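PDB 4OGP: DNA topoisomerase 2-associated protein PAT1 from Saccharomyces cerevisiae, which activates mRNA decapping and represses translation, its C-terminal domain contributing to the recruitment of decapping factors, probably including Dcp2 and the Lsm1-7 ring. Local coordinates for residues A[161-166]-A[233-238]; A[37-42]-A[77-82]; A[86-91]-A[145-150]; A[102-107]-A[216-221]. All coordinates share one frame; numbering follows the deposited sequence.

Contact 1. Residues A[161-166]-A[233-238]; sequences LITILI and WQFLAS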
loop_
_atom_site.group_PDB
_atom_site.type_symbol
_atom_site.label_atom_id
_atom_site.label_comp_id
_atom_site.label_asym_id
_atom_site.label_seq_id
_atom_site.Cartn_x
_atom_site.Cartn_y
_atom_site.Cartn_z
ATOM N N LEU A 161 1.936 -1.185 -1.897
ATOM C CA LEU A 161 2.945 -1.026 -2.939
ATOM C C LEU A 161 3.267 -2.369 -3.576
ATOM O O LEU A 161 3.317 -2.499 -4.805
ATOM C CB LEU A 161 4.224 -0.397 -2.376
ATOM C CG LEU A 161 5.401 -0.499 -3.346
ATOM C CD1 LEU A 161 5.098 0.200 -4.667
ATOM C CD2 LEU A 161 6.670 0.048 -2.733
ATOM N N ILE A 162 3.488 -3.370 -2.733
ATOM C CA ILE A 162 3.737 -4.705 -3.243
ATOM C C ILE A 162 2.570 -5.225 -4.085
ATOM O O ILE A 162 2.780 -5.763 -5.171
ATOM C CB ILE A 162 4.088 -5.691 -2.116
ATOM C CG1 ILE A 162 5.422 -5.287 -1.486
ATOM C CG2 ILE A 162 4.160 -7.110 -2.659
ATOM C CD1 ILE A 162 5.578 -5.672 -0.032
ATOM N N THR A 163 1.338 -5.070 -3.618
ATOM C CA THR A 163 0.263 -5.666 -4.403
ATOM C C THR A 163 0.026 -4.913 -5.697
ATOM O O THR A 163 -0.418 -5.497 -6.662
ATOM C CB THR A 163 -1.051 -5.896 -3.631
ATOM O OG1 THR A 163 -2.115 -5.150 -4.227
ATOM C CG2 THR A 163 -0.909 -5.509 -2.228
ATOM N N ILE A 164 0.346 -3.621 -5.725
ATOM C CA ILE A 164 0.325 -2.880 -6.983
ATOM C C ILE A 164 1.371 -3.424 -7.952
ATOM O O ILE A 164 1.076 -3.655 -9.126
ATOM C CB ILE A 164 0.524 -1.367 -6.763
ATOM C CG1 ILE A 164 -0.836 -0.681 -6.641
ATOM C CG2 ILE A 164 1.293 -0.735 -7.917
ATOM C CD1 ILE A 164 -0.774 0.598 -5.857
ATOM N N LEU A 165 2.584 -3.651 -7.448
ATOM C CA LEU A 165 3.673 -4.141 -8.283
ATOM C C LEU A 165 3.371 -5.527 -8.824
ATOM O O LEU A 165 3.503 -5.760 -10.021
ATOM C CB LEU A 165 4.992 -4.155 -7.526
ATOM C CG LEU A 165 5.675 -2.817 -7.261
ATOM C CD1 LEU A 165 6.935 -3.044 -6.430
ATOM C CD2 LEU A 165 6.000 -2.089 -8.561
ATOM N N ILE A 166 2.962 -6.447 -7.959
ATOM C CA ILE A 166 2.729 -7.811 -8.441
ATOM C C ILE A 166 1.469 -7.908 -9.304
ATOM O O ILE A 166 1.458 -8.627 -10.299
ATOM C CB ILE A 166 2.764 -8.903 -7.327
ATOM C CG1 ILE A 166 1.650 -8.721 -6.302
ATOM C CG2 ILE A 166 4.141 -8.953 -6.625
ATOM C CD1 ILE A 166 1.702 -9.794 -5.211
ATOM N N TRP A 233 -6.436 -8.413 2.730
ATOM C CA TRP A 233 -6.938 -9.550 1.963
ATOM C C TRP A 233 -6.658 -9.396 0.474
ATOM O O TRP A 233 -6.516 -10.377 -0.259
ATOM C CB TRP A 233 -8.424 -9.743 2.228
ATOM C CG TRP A 233 -8.690 -10.156 3.636
ATOM C CD1 TRP A 233 -9.193 -9.383 4.633
ATOM C CD2 TRP A 233 -8.450 -11.444 4.205
ATOM N NE1 TRP A 233 -9.294 -10.107 5.789
ATOM C CE2 TRP A 233 -8.840 -11.379 5.558
ATOM C CE3 TRP A 233 -7.938 -12.647 3.706
ATOM C CZ2 TRP A 233 -8.731 -12.467 6.422
ATOM C CZ3 TRP A 233 -7.840 -13.730 4.558
ATOM C CH2 TRP A 233 -8.234 -13.630 5.908
ATOM N N GLN A 234 -6.584 -8.151 0.029
ATOM C CA GLN A 234 -6.303 -7.850 -1.371
ATOM C C GLN A 234 -4.869 -8.271 -1.678
ATOM O O GLN A 234 -4.588 -8.903 -2.703
ATOM C CB GLN A 234 -6.505 -6.347 -1.633
ATOM C CG GLN A 234 -6.139 -5.905 -3.039
ATOM C CD GLN A 234 -6.877 -6.700 -4.107
ATOM O OE1 GLN A 234 -8.065 -6.466 -4.368
ATOM N NE2 GLN A 234 -6.179 -7.647 -4.728
ATOM N N PHE A 235 -3.969 -7.912 -0.770
ATOM C CA PHE A 235 -2.580 -8.347 -0.832
ATOM C C PHE A 235 -2.429 -9.871 -0.900
ATOM O O PHE A 235 -1.627 -10.380 -1.675
ATOM C CB PHE A 235 -1.777 -7.831 0.367
ATOM C CG PHE A 235 -0.426 -8.467 0.485
ATOM C CD1 PHE A 235 0.605 -8.076 -0.348
ATOM C CD2 PHE A 235 -0.191 -9.489 1.415
ATOM C CE1 PHE A 235 1.855 -8.677 -0.252
ATOM C CE2 PHE A 235 1.041 -10.086 1.513
ATOM C CZ PHE A 235 2.073 -9.687 0.690
ATOM N N LEU A 236 -3.200 -10.577 -0.079
ATOM C CA LEU A 236 -3.144 -12.032 -0.029
ATOM C C LEU A 236 -3.674 -12.630 -1.323
ATOM O O LEU A 236 -3.076 -13.547 -1.878
ATOM C CB LEU A 236 -3.937 -12.561 1.168
ATOM C CG LEU A 236 -3.269 -12.389 2.533
ATOM C CD1 LEU A 236 -4.275 -12.642 3.657
ATOM C CD2 LEU A 236 -2.007 -13.308 2.666
ATOM N N ALA A 237 -4.800 -12.102 -1.801
ATOM C CA ALA A 237 -5.383 -12.557 -3.061
ATOM C C ALA A 237 -4.396 -12.413 -4.219
ATOM O O ALA A 237 -4.248 -13.317 -5.045
ATOM C CB ALA A 237 -6.691 -11.802 -3.366
ATOM N N SER A 238 -3.711 -11.279 -4.273
ATOM C CA SER A 238 -2.754 -11.046 -5.347
ATOM C C SER A 238 -1.476 -11.870 -5.169
ATOM O O SER A 238 -0.866 -12.282 -6.151
ATOM C CB SER A 238 -2.409 -9.561 -5.462
ATOM O OG SER A 238 -3.525 -8.791 -5.894
#
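Thr163 and Ile162 meet the rim of the Phe235 ring. The methyl CG2 of Thr163 lies 3.5 Å from Phe235 CD1, and the methyl CG2 of Ile162 lies 3.7 Å from Phe235 CE1. Both methyls sit close to the ring plane, so the phenyl group presents its edge to helix 156-170. The CG of Phe235 is anti to its backbone N (chi1 169°), which turns the ring edge to these two residues. One turn further on, Ile166 CD1 rests 3.7 Å from the carbonyl O of Ser238. These are two helices of an ARM-repeat fold, which is built mainly from stacked helices. Their short segments run at 33° to each other, with axes 9.3 Å apart at closest approach. Thr163 and Phe235 bring the backbones nearest, their CA atoms 5.3 Å apart. On the more polar flank, Gln234 NE2 gives a weak hydrogen bond of 3.1 Å to Ser238 OG within the same helix. Farther out, Ile208 packs on Phe235, and Leu143 of helix 133-145 packs on Ile162. Leu140 of that helix lies against Ile166. Behind helix 230-241, Leu236 and Ala237 rest on Phe307 and Val310 of helix 284-310.

Contact 2. Residues A[37-42]-A[77-82]; sequences EALHID and LKILQK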
loop_
_atom_site.group_PDB
_atom_site.type_symbol
_atom_site.label_atom_id
_atom_site.label_comp_id
_atom_site.label_asym_id
_atom_site.label_seq_id
_atom_site.Cartn_x
_atom_site.Cartn_y
_atom_site.Cartn_z
ATOM N N GLU A 37 18.070 19.750 -10.506
ATOM C CA GLU A 37 19.188 19.985 -9.599
ATOM C C GLU A 37 18.675 20.383 -8.222
ATOM O O GLU A 37 19.278 20.046 -7.204
ATOM C CB GLU A 37 20.132 21.055 -10.160
ATOM C CG GLU A 37 20.704 22.016 -9.111
ATOM C CD GLU A 37 22.101 21.634 -8.634
ATOM O OE1 GLU A 37 22.976 21.387 -9.492
ATOM O OE2 GLU A 37 22.327 21.589 -7.402
ATOM N N ALA A 38 17.549 21.087 -8.198
ATOM C CA ALA A 38 16.957 21.540 -6.948
ATOM C C ALA A 38 16.605 20.362 -6.043
ATOM O O ALA A 38 16.649 20.478 -4.823
ATOM C CB ALA A 38 15.728 22.400 -7.221
ATOM N N LEU A 39 16.282 19.224 -6.648
ATOM C CA LEU A 39 15.905 18.033 -5.893
ATOM C C LEU A 39 17.063 17.431 -5.096
ATOM O O LEU A 39 16.834 16.761 -4.087
ATOM C CB LEU A 39 15.316 16.974 -6.835
ATOM C CG LEU A 39 14.109 17.423 -7.664
ATOM C CD1 LEU A 39 13.667 16.348 -8.636
ATOM C CD2 LEU A 39 12.955 17.834 -6.757
ATOM N N HIS A 40 18.295 17.677 -5.545
ATOM C CA HIS A 40 19.493 17.077 -4.942
ATOM C C HIS A 40 19.427 15.560 -5.005
ATOM O O HIS A 40 19.750 14.864 -4.041
ATOM C CB HIS A 40 19.683 17.530 -3.495
ATOM C CG HIS A 40 20.095 18.960 -3.360
ATOM N ND1 HIS A 40 20.225 19.587 -2.140
ATOM C CD2 HIS A 40 20.403 19.890 -4.296
ATOM C CE1 HIS A 40 20.603 20.839 -2.329
ATOM N NE2 HIS A 40 20.717 21.048 -3.629
ATOM N N ILE A 41 19.003 15.053 -6.152
ATOM C CA ILE A 41 18.775 13.627 -6.305
ATOM C C ILE A 41 20.088 12.863 -6.500
ATOM O O ILE A 41 20.214 11.701 -6.100
ATOM C CB ILE A 41 17.772 13.353 -7.447
ATOM C CG1 ILE A 41 16.547 12.654 -6.886
ATOM C CG2 ILE A 41 18.387 12.509 -8.543
ATOM C CD1 ILE A 41 16.888 11.479 -6.013
ATOM N N ASP A 42 21.068 13.536 -7.097
ATOM C CA ASP A 42 22.364 12.936 -7.374
ATOM C C ASP A 42 23.375 13.404 -6.343
ATOM O O ASP A 42 24.554 13.557 -6.651
ATOM C CB ASP A 42 22.847 13.336 -8.772
ATOM C CG ASP A 42 21.870 12.947 -9.869
ATOM O OD1 ASP A 42 21.362 11.802 -9.844
ATOM O OD2 ASP A 42 21.614 13.788 -10.761
ATOM N N LEU A 77 11.838 7.057 -13.630
ATOM C CA LEU A 77 12.360 5.765 -13.167
ATOM C C LEU A 77 13.429 5.937 -12.100
ATOM O O LEU A 77 13.403 5.261 -11.070
ATOM C CB LEU A 77 12.927 4.943 -14.340
ATOM C CG LEU A 77 12.699 3.421 -14.388
ATOM C CD1 LEU A 77 13.498 2.785 -15.517
ATOM C CD2 LEU A 77 13.023 2.729 -13.072
ATOM N N LYS A 78 14.369 6.846 -12.348
ATOM C CA LYS A 78 15.484 7.046 -11.433
ATOM C C LYS A 78 14.999 7.474 -10.049
ATOM O O LYS A 78 15.562 7.061 -9.036
ATOM C CB LYS A 78 16.471 8.073 -11.991
ATOM C CG LYS A 78 17.703 8.264 -11.110
ATOM C CD LYS A 78 18.363 9.628 -11.305
ATOM C CE LYS A 78 19.362 9.643 -12.459
ATOM N NZ LYS A 78 18.715 9.517 -13.795
ATOM N N ILE A 79 13.949 8.296 -10.020
ATOM C CA ILE A 79 13.350 8.757 -8.768
ATOM C C ILE A 79 12.718 7.604 -8.003
ATOM O O ILE A 79 12.950 7.439 -6.810
ATOM C CB ILE A 79 12.256 9.824 -9.020
ATOM C CG1 ILE A 79 12.875 11.136 -9.505
ATOM C CG2 ILE A 79 11.427 10.053 -7.757
ATOM C CD1 ILE A 79 13.384 12.020 -8.399
ATOM N N LEU A 80 11.902 6.821 -8.702
ATOM C CA LEU A 80 11.283 5.637 -8.121
ATOM C C LEU A 80 12.323 4.616 -7.660
ATOM O O LEU A 80 12.165 3.995 -6.614
ATOM C CB LEU A 80 10.312 5.004 -9.116
ATOM C CG LEU A 80 9.117 5.871 -9.494
ATOM C CD1 LEU A 80 8.209 5.152 -10.474
ATOM C CD2 LEU A 80 8.359 6.247 -8.241
ATOM N N GLN A 81 13.389 4.453 -8.441
ATOM C CA GLN A 81 14.502 3.588 -8.053
ATOM C C GLN A 81 15.143 4.079 -6.763
ATOM O O GLN A 81 15.465 3.282 -5.871
ATOM C CB GLN A 81 15.554 3.544 -9.161
ATOM C CG GLN A 81 15.153 2.698 -10.351
ATOM C CD GLN A 81 16.148 2.778 -11.497
ATOM O OE1 GLN A 81 16.822 3.791 -11.679
ATOM N NE2 GLN A 81 16.248 1.700 -12.273
ATOM N N LYS A 82 15.317 5.397 -6.673
ATOM C CA LYS A 82 15.911 6.022 -5.501
ATOM C C LYS A 82 15.040 5.741 -4.285
ATOM O O LYS A 82 15.534 5.363 -3.221
ATOM C CB LYS A 82 16.055 7.536 -5.711
ATOM C CG LYS A 82 16.724 8.262 -4.552
ATOM C CD LYS A 82 18.238 8.257 -4.709
ATOM C CE LYS A 82 18.951 8.512 -3.387
ATOM N NZ LYS A 82 18.885 7.326 -2.467
#
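Ile41 reaches from the loop after helix 33-39 onto helix 73-86, and most of the close packing is its own. Its CG1 lies 3.6 Å from Ile79 CD1, where the two side chains meet at a slant. The side chains of Ile41 and Lys82 run past each other in opposite senses, with Ile41 CD1 3.5 Å from Lys82 CG. The other branch, CG2, lies 4.0 Å from Lys78 CD. The two branches of Ile41 thus touch three residues of one helical face. Leu39 adds a looser touch, its CD1 4.3 Å from Ile79 CD1. Phe51 of helix 50-54 packs on both Ile41 and Ile79, and Trp36 also lies against both, so this side is buried. His40, with positive phi (59°), takes the chain out of the helix just before Ile41.

The other side is solvent-facing and slack. Asp42 and Lys78 are exposed, and their side chains cross at about a right angle. Asp42 OD1 is 3.9 Å from Lys78 CE. The chain of Lys78 bends at chi3 (-86°) and again at chi4, and its NZ remains 5.3 Å from Asp42 OD1. Asp42 OD2 has a weak hydrogen bond from Trp36 NE1. No hydrogen bond joins the two segments. Cohesion here is therefore mainly apolar, with the lysines contributing their methylenes, and the opposite charges of Asp42 and Lys78 may add a modest long-range attraction.

Contact 3. Residues A[86-91]-A[145-150]; sequences ELSHLQ and RNNNVS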
loop_
_atom_site.group_PDB
_atom_site.type_symbol
_atom_site.label_atom_id
_atom_site.label_comp_id
_atom_site.label_asym_id
_atom_site.label_seq_id
_atom_site.Cartn_x
_atom_site.Cartn_y
_atom_site.Cartn_z
ATOM N N GLU A 86 15.215 2.962 -0.610
ATOM C CA GLU A 86 15.309 3.478 0.748
ATOM C C GLU A 86 14.041 3.297 1.555
ATOM O O GLU A 86 13.967 3.758 2.698
ATOM C CB GLU A 86 15.652 4.962 0.705
ATOM C CG GLU A 86 16.974 5.259 0.042
ATOM C CD GLU A 86 18.134 4.960 0.958
ATOM O OE1 GLU A 86 17.886 4.718 2.160
ATOM O OE2 GLU A 86 19.288 4.970 0.478
ATOM N N LEU A 87 13.060 2.621 0.957
ATOM C CA LEU A 87 11.699 2.553 1.482
ATOM C C LEU A 87 11.607 2.327 2.979
ATOM O O LEU A 87 10.994 3.114 3.692
ATOM C CB LEU A 87 10.894 1.465 0.761
ATOM C CG LEU A 87 9.699 1.905 -0.095
ATOM C CD1 LEU A 87 8.504 1.016 0.182
ATOM C CD2 LEU A 87 9.334 3.363 0.141
ATOM N N SER A 88 12.235 1.260 3.457
ATOM C CA SER A 88 12.102 0.855 4.853
ATOM C C SER A 88 12.863 1.752 5.811
ATOM O O SER A 88 12.832 1.524 7.014
ATOM C CB SER A 88 12.560 -0.594 5.046
ATOM O OG SER A 88 13.855 -0.776 4.517
ATOM N N HIS A 89 13.552 2.759 5.283
ATOM C CA HIS A 89 14.255 3.710 6.130
ATOM C C HIS A 89 13.535 5.048 6.228
ATOM O O HIS A 89 13.849 5.851 7.108
ATOM C CB HIS A 89 15.676 3.953 5.618
ATOM C CG HIS A 89 16.528 2.725 5.594
ATOM N ND1 HIS A 89 16.768 1.965 6.719
ATOM C CD2 HIS A 89 17.203 2.130 4.583
ATOM C CE1 HIS A 89 17.556 0.951 6.403
ATOM N NE2 HIS A 89 17.834 1.028 5.113
ATOM N N LEU A 90 12.582 5.291 5.325
ATOM C CA LEU A 90 11.873 6.580 5.252
ATOM C C LEU A 90 11.128 6.848 6.543
ATOM O O LEU A 90 10.486 5.945 7.083
ATOM C CB LEU A 90 10.860 6.571 4.105
ATOM C CG LEU A 90 11.306 7.045 2.725
ATOM C CD1 LEU A 90 12.719 6.582 2.405
ATOM C CD2 LEU A 90 10.329 6.542 1.677
ATOM N N GLN A 91 11.203 8.086 7.029
ATOM C CA GLN A 91 10.518 8.482 8.260
ATOM C C GLN A 91 9.039 8.143 8.211
ATOM O O GLN A 91 8.465 7.671 9.184
ATOM C CB GLN A 91 10.695 9.977 8.526
ATOM C CG GLN A 91 12.098 10.380 8.983
ATOM C CD GLN A 91 12.333 10.099 10.456
ATOM O OE1 GLN A 91 11.503 10.440 11.301
ATOM N NE2 GLN A 91 13.457 9.457 10.772
ATOM N N ARG A 145 15.510 -6.744 -2.633
ATOM C CA ARG A 145 16.914 -6.918 -2.258
ATOM C C ARG A 145 17.440 -5.848 -1.307
ATOM O O ARG A 145 18.406 -6.073 -0.588
ATOM C CB ARG A 145 17.794 -7.021 -3.508
ATOM C CG ARG A 145 18.221 -8.456 -3.828
ATOM C CD ARG A 145 18.351 -8.710 -5.327
ATOM N NE ARG A 145 18.966 -7.592 -6.038
ATOM C CZ ARG A 145 19.342 -7.638 -7.313
ATOM N NH1 ARG A 145 19.179 -8.755 -8.013
ATOM N NH2 ARG A 145 19.886 -6.571 -7.890
ATOM N N ASN A 146 16.799 -4.683 -1.290
ATOM C CA ASN A 146 17.320 -3.574 -0.497
ATOM C C ASN A 146 16.479 -3.195 0.720
ATOM O O ASN A 146 16.696 -2.155 1.336
ATOM C CB ASN A 146 17.538 -2.359 -1.391
ATOM C CG ASN A 146 18.479 -2.653 -2.530
ATOM O OD1 ASN A 146 19.680 -2.800 -2.323
ATOM N ND2 ASN A 146 17.940 -2.754 -3.740
ATOM N N ASN A 147 15.521 -4.042 1.065
ATOM C CA ASN A 147 14.633 -3.755 2.178
ATOM C C ASN A 147 14.316 -5.005 2.965
ATOM O O ASN A 147 14.314 -6.109 2.424
ATOM C CB ASN A 147 13.314 -3.145 1.682
ATOM C CG ASN A 147 13.496 -1.779 1.054
ATOM O OD1 ASN A 147 13.630 -0.776 1.750
ATOM N ND2 ASN A 147 13.494 -1.734 -0.267
ATOM N N ASN A 148 14.060 -4.821 4.251
ATOM C CA ASN A 148 13.383 -5.832 5.031
ATOM C C ASN A 148 11.945 -5.884 4.519
ATOM O O ASN A 148 11.111 -5.038 4.888
ATOM C CB ASN A 148 13.418 -5.460 6.511
ATOM C CG ASN A 148 12.886 -6.554 7.388
ATOM O OD1 ASN A 148 12.077 -7.380 6.954
ATOM N ND2 ASN A 148 13.342 -6.581 8.630
ATOM N N VAL A 149 11.669 -6.864 3.655
ATOM C CA VAL A 149 10.375 -6.968 3.007
ATOM C C VAL A 149 9.272 -7.135 4.041
ATOM O O VAL A 149 8.220 -6.491 3.950
ATOM C CB VAL A 149 10.331 -8.130 1.978
ATOM C CG1 VAL A 149 8.915 -8.319 1.456
ATOM C CG2 VAL A 149 11.277 -7.856 0.823
ATOM N N SER A 150 9.532 -7.983 5.028
ATOM C CA SER A 150 8.575 -8.228 6.099
ATOM C C SER A 150 8.219 -6.946 6.852
ATOM O O SER A 150 7.042 -6.662 7.071
ATOM C CB SER A 150 9.090 -9.278 7.080
ATOM O OG SER A 150 8.052 -9.663 7.970
#
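Ser88 and Asn147 bring the two segments together, their CA atoms 5.9 Å apart. Ser88 lies in a short 3-10 turn, 87-89, which follows helix 73-86. Asn147 has an extended backbone (phi -142°, psi 151°) in the link between helices 133-145 and 149-153. Across this gap the amide of Asn147 serves as the polar bridge. Its OD1 accepts two hydrogen bonds from one residue. The backbone N of Ser88 donates over 3.0 Å, nearly straight, from a position tilted out of the carbonyl plane. The hydroxyl OG of Ser88 donates over 2.8 Å, in the carbonyl plane and on a lone pair. Ser88 OG stands between its own backbone N and carbonyl carbon (chi1 53°), which lets both donors of the residue converge on one oxygen.

In the ARM-repeat fold this contact ties together two interhelical connections. Each lies directly after a long helix. The far side of the same amide is also engaged, since Asn147 ND2 donates to Phe84 O and Leu143 O near the ends of those helices. With both its O and its N bonded, the amide is held against rotation.

Leu87 CB comes within 3.7 Å of Asn147 OD1, a plain van der Waals contact. Leu152 of helix 149-153 packs on Leu87, Ser88 and Asn147 alike. Next along the chain, Asn148 is the N-cap of that helix, and its OD1 accepts from Phe151 N.

Contact 4. Residues A[102-107]-A[216-221]; sequences PKPTLT and DHIMRL. With EDO (1,2-ethanediol), chain E.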
loop_
_atom_site.group_PDB
_atom_site.type_symbol
_atom_site.label_atom_id
_atom_site.label_comp_id
_atom_site.label_asym_id
_atom_site.label_seq_id
_atom_site.Cartn_x
_atom_site.Cartn_y
_atom_site.Cartn_z
ATOM N N PRO A 102 3.354 1.897 17.251
ATOM C CA PRO A 102 2.172 1.141 17.678
ATOM C C PRO A 102 1.043 2.011 18.208
ATOM O O PRO A 102 -0.061 1.520 18.394
ATOM C CB PRO A 102 2.721 0.259 18.812
ATOM C CG PRO A 102 3.890 1.037 19.341
ATOM C CD PRO A 102 4.520 1.634 18.121
ATOM N N LYS A 103 1.319 3.277 18.475
ATOM C CA LYS A 103 0.306 4.173 19.002
ATOM C C LYS A 103 0.303 5.472 18.200
ATOM O O LYS A 103 0.670 6.522 18.724
ATOM C CB LYS A 103 0.576 4.492 20.475
ATOM C CG LYS A 103 0.534 3.295 21.420
ATOM C CD LYS A 103 -0.775 2.561 21.299
ATOM C CE LYS A 103 -0.900 1.504 22.382
ATOM N NZ LYS A 103 -0.962 2.151 23.720
ATOM N N PRO A 104 -0.083 5.402 16.918
ATOM C CA PRO A 104 -0.054 6.632 16.116
ATOM C C PRO A 104 -1.107 7.630 16.568
ATOM O O PRO A 104 -2.129 7.243 17.123
ATOM C CB PRO A 104 -0.355 6.140 14.688
ATOM C CG PRO A 104 -1.066 4.830 14.876
ATOM C CD PRO A 104 -0.438 4.222 16.113
ATOM N N THR A 105 -0.853 8.909 16.344
ATOM C CA THR A 105 -1.883 9.910 16.584
ATOM C C THR A 105 -2.699 10.078 15.316
ATOM O O THR A 105 -2.289 9.629 14.245
ATOM C CB THR A 105 -1.284 11.250 16.987
ATOM O OG1 THR A 105 -0.481 11.757 15.918
ATOM C CG2 THR A 105 -0.418 11.089 18.251
ATOM N N LEU A 106 -3.846 10.739 15.432
ATOM C CA LEU A 106 -4.640 11.072 14.251
ATOM C C LEU A 106 -3.793 11.823 13.214
ATOM O O LEU A 106 -3.870 11.566 12.017
ATOM C CB LEU A 106 -5.844 11.926 14.659
ATOM C CG LEU A 106 -7.191 11.528 14.054
ATOM C CD1 LEU A 106 -8.233 12.611 14.311
ATOM C CD2 LEU A 106 -7.064 11.240 12.563
ATOM N N THR A 107 -2.964 12.741 13.689
ATOM C CA THR A 107 -2.147 13.551 12.800
ATOM C C THR A 107 -1.164 12.702 12.027
ATOM O O THR A 107 -1.014 12.850 10.813
ATOM C CB THR A 107 -1.384 14.627 13.599
ATOM O OG1 THR A 107 -2.330 15.554 14.130
ATOM C CG2 THR A 107 -0.390 15.363 12.718
ATOM N N ASP A 216 -7.463 -1.879 18.393
ATOM C CA ASP A 216 -8.193 -1.224 19.471
ATOM C C ASP A 216 -7.817 0.248 19.544
ATOM O O ASP A 216 -8.686 1.120 19.633
ATOM C CB ASP A 216 -7.896 -1.893 20.812
ATOM C CG ASP A 216 -8.559 -3.254 20.948
ATOM O OD1 ASP A 216 -9.437 -3.584 20.115
ATOM O OD2 ASP A 216 -8.210 -3.981 21.897
ATOM N N HIS A 217 -6.518 0.520 19.494
ATOM C CA HIS A 217 -6.048 1.902 19.512
ATOM C C HIS A 217 -6.631 2.723 18.365
ATOM O O HIS A 217 -7.193 3.799 18.593
ATOM C CB HIS A 217 -4.529 1.954 19.465
ATOM C CG HIS A 217 -3.985 3.326 19.229
ATOM N ND1 HIS A 217 -3.851 4.254 20.234
ATOM C CD2 HIS A 217 -3.542 3.927 18.100
ATOM C CE1 HIS A 217 -3.346 5.367 19.738
ATOM N NE2 HIS A 217 -3.143 5.192 18.447
ATOM N N ILE A 218 -6.493 2.215 17.139
ATOM C CA ILE A 218 -7.029 2.896 15.959
ATOM C C ILE A 218 -8.533 3.116 16.084
ATOM O O ILE A 218 -9.047 4.186 15.735
ATOM C CB ILE A 218 -6.754 2.123 14.648
ATOM C CG1 ILE A 218 -5.258 2.027 14.377
ATOM C CG2 ILE A 218 -7.424 2.813 13.465
ATOM C CD1 ILE A 218 -4.542 3.346 14.395
ATOM N N MET A 219 -9.233 2.104 16.593
ATOM C CA MET A 219 -10.683 2.180 16.741
ATOM C C MET A 219 -11.116 3.280 17.703
ATOM O O MET A 219 -11.983 4.115 17.366
ATOM C CB MET A 219 -11.279 0.831 17.150
ATOM C CG MET A 219 -11.301 -0.187 16.015
ATOM S SD MET A 219 -12.048 -1.780 16.440
ATOM C CE MET A 219 -11.687 -1.898 18.188
ATOM N N ARG A 220 -10.515 3.279 18.891
ATOM C CA ARG A 220 -10.754 4.323 19.886
ATOM C C ARG A 220 -10.455 5.691 19.313
ATOM O O ARG A 220 -11.239 6.622 19.466
ATOM C CB ARG A 220 -9.896 4.102 21.126
ATOM C CG ARG A 220 -10.487 3.121 22.103
ATOM C CD ARG A 220 -9.703 3.118 23.397
ATOM N NE ARG A 220 -8.312 2.717 23.195
ATOM C CZ ARG A 220 -7.890 1.457 23.237
ATOM N NH1 ARG A 220 -8.759 0.482 23.468
ATOM N NH2 ARG A 220 -6.604 1.174 23.048
ATOM N N LEU A 221 -9.316 5.788 18.641
ATOM C CA LEU A 221 -8.875 7.011 17.990
ATOM C C LEU A 221 -9.938 7.584 17.062
ATOM O O LEU A 221 -10.241 8.777 17.102
ATOM C CB LEU A 221 -7.606 6.722 17.190
ATOM C CG LEU A 221 -6.562 7.831 17.067
ATOM C CD1 LEU A 221 -6.294 8.440 18.426
ATOM C CD2 LEU A 221 -5.288 7.276 16.468
HETATM C C1 EDO E . -1.856 8.346 20.076
HETATM O O1 EDO E . -0.869 7.717 20.925
HETATM C C2 EDO E . -2.783 9.256 20.888
HETATM O O2 EDO E . -3.445 10.230 20.051
#
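His217 gives the one hydrogen bond between the two segments. Its NE2 donates to Pro104 O over 2.6 Å, at an N-H...O angle of 166°. The carbonyl oxygen lies in the plane of the imidazole, and the donor lies in the carbonyl plane on a lone pair. The bond is thus coplanar for both groups. It implies that NE2 carries a hydrogen, but the charge of the ring cannot be told from it. With chi1 at 169°, His217 turns its ring away from the backbone N and extends it from helix 212-221 to the loop.

A CH-pi contact covers one face of the same ring. Lys103 CA stands 3.9 Å from the His217 ring centroid, offset toward the rim. Lys103 CD also comes within 3.7 Å of His217 ND1.

An apolar contact adds to the join. Pro104 CG packs on Ile218 CD1 at 3.8 Å, the two side chains at about a right angle. Leu109 of helix 106-127 packs on Pro104, Ile218 and Leu221 together.

Leu221 CD2 makes a close carbon-to-oxygen contact, 3.2 Å from Pro104 O, the oxygen already bonded to His217.

A 1,2-ethanediol, probably from the crystallisation liquor, sits at the ring edge. Its O1 donates to Lys103 O over 2.9 Å, and its C1 is 3.3 Å from His217 CE1.

Thr105 is the N-cap of helix 106-127, with OG1 accepting from Gln108 N. The contact therefore docks a capped helix start and its proline-containing lead-in onto the last turns of helix 212-221, a loop-to-helix join within the mainly helical ARM-repeat domain.

All four contacts join parts of one ARM-repeat domain. Contact 2 closes first along the chain, contact 3 follows, and contact 1 opens after contact 3 closes. Contacts 2 and 3 share the neighbourhood of helix 73-86, their centres about 17 Å apart. Contact 3 also lies about 17 Å from contact 1 and touches it, with Leu87 CD1 3.6 Å from Leu161 CD2. Helices 149-153 and 156-170 connect contacts 3 and 1 in sequence, as helices 212-221 and 230-241 connect contacts 4 and 1. The segments of contact 4 alternate with those of contacts 1 and 3. Contacts 2 and 4 are farthest apart, about 33 Å between centres. The contacts join segments 35 to 109 residues apart within the same mainly helical domain.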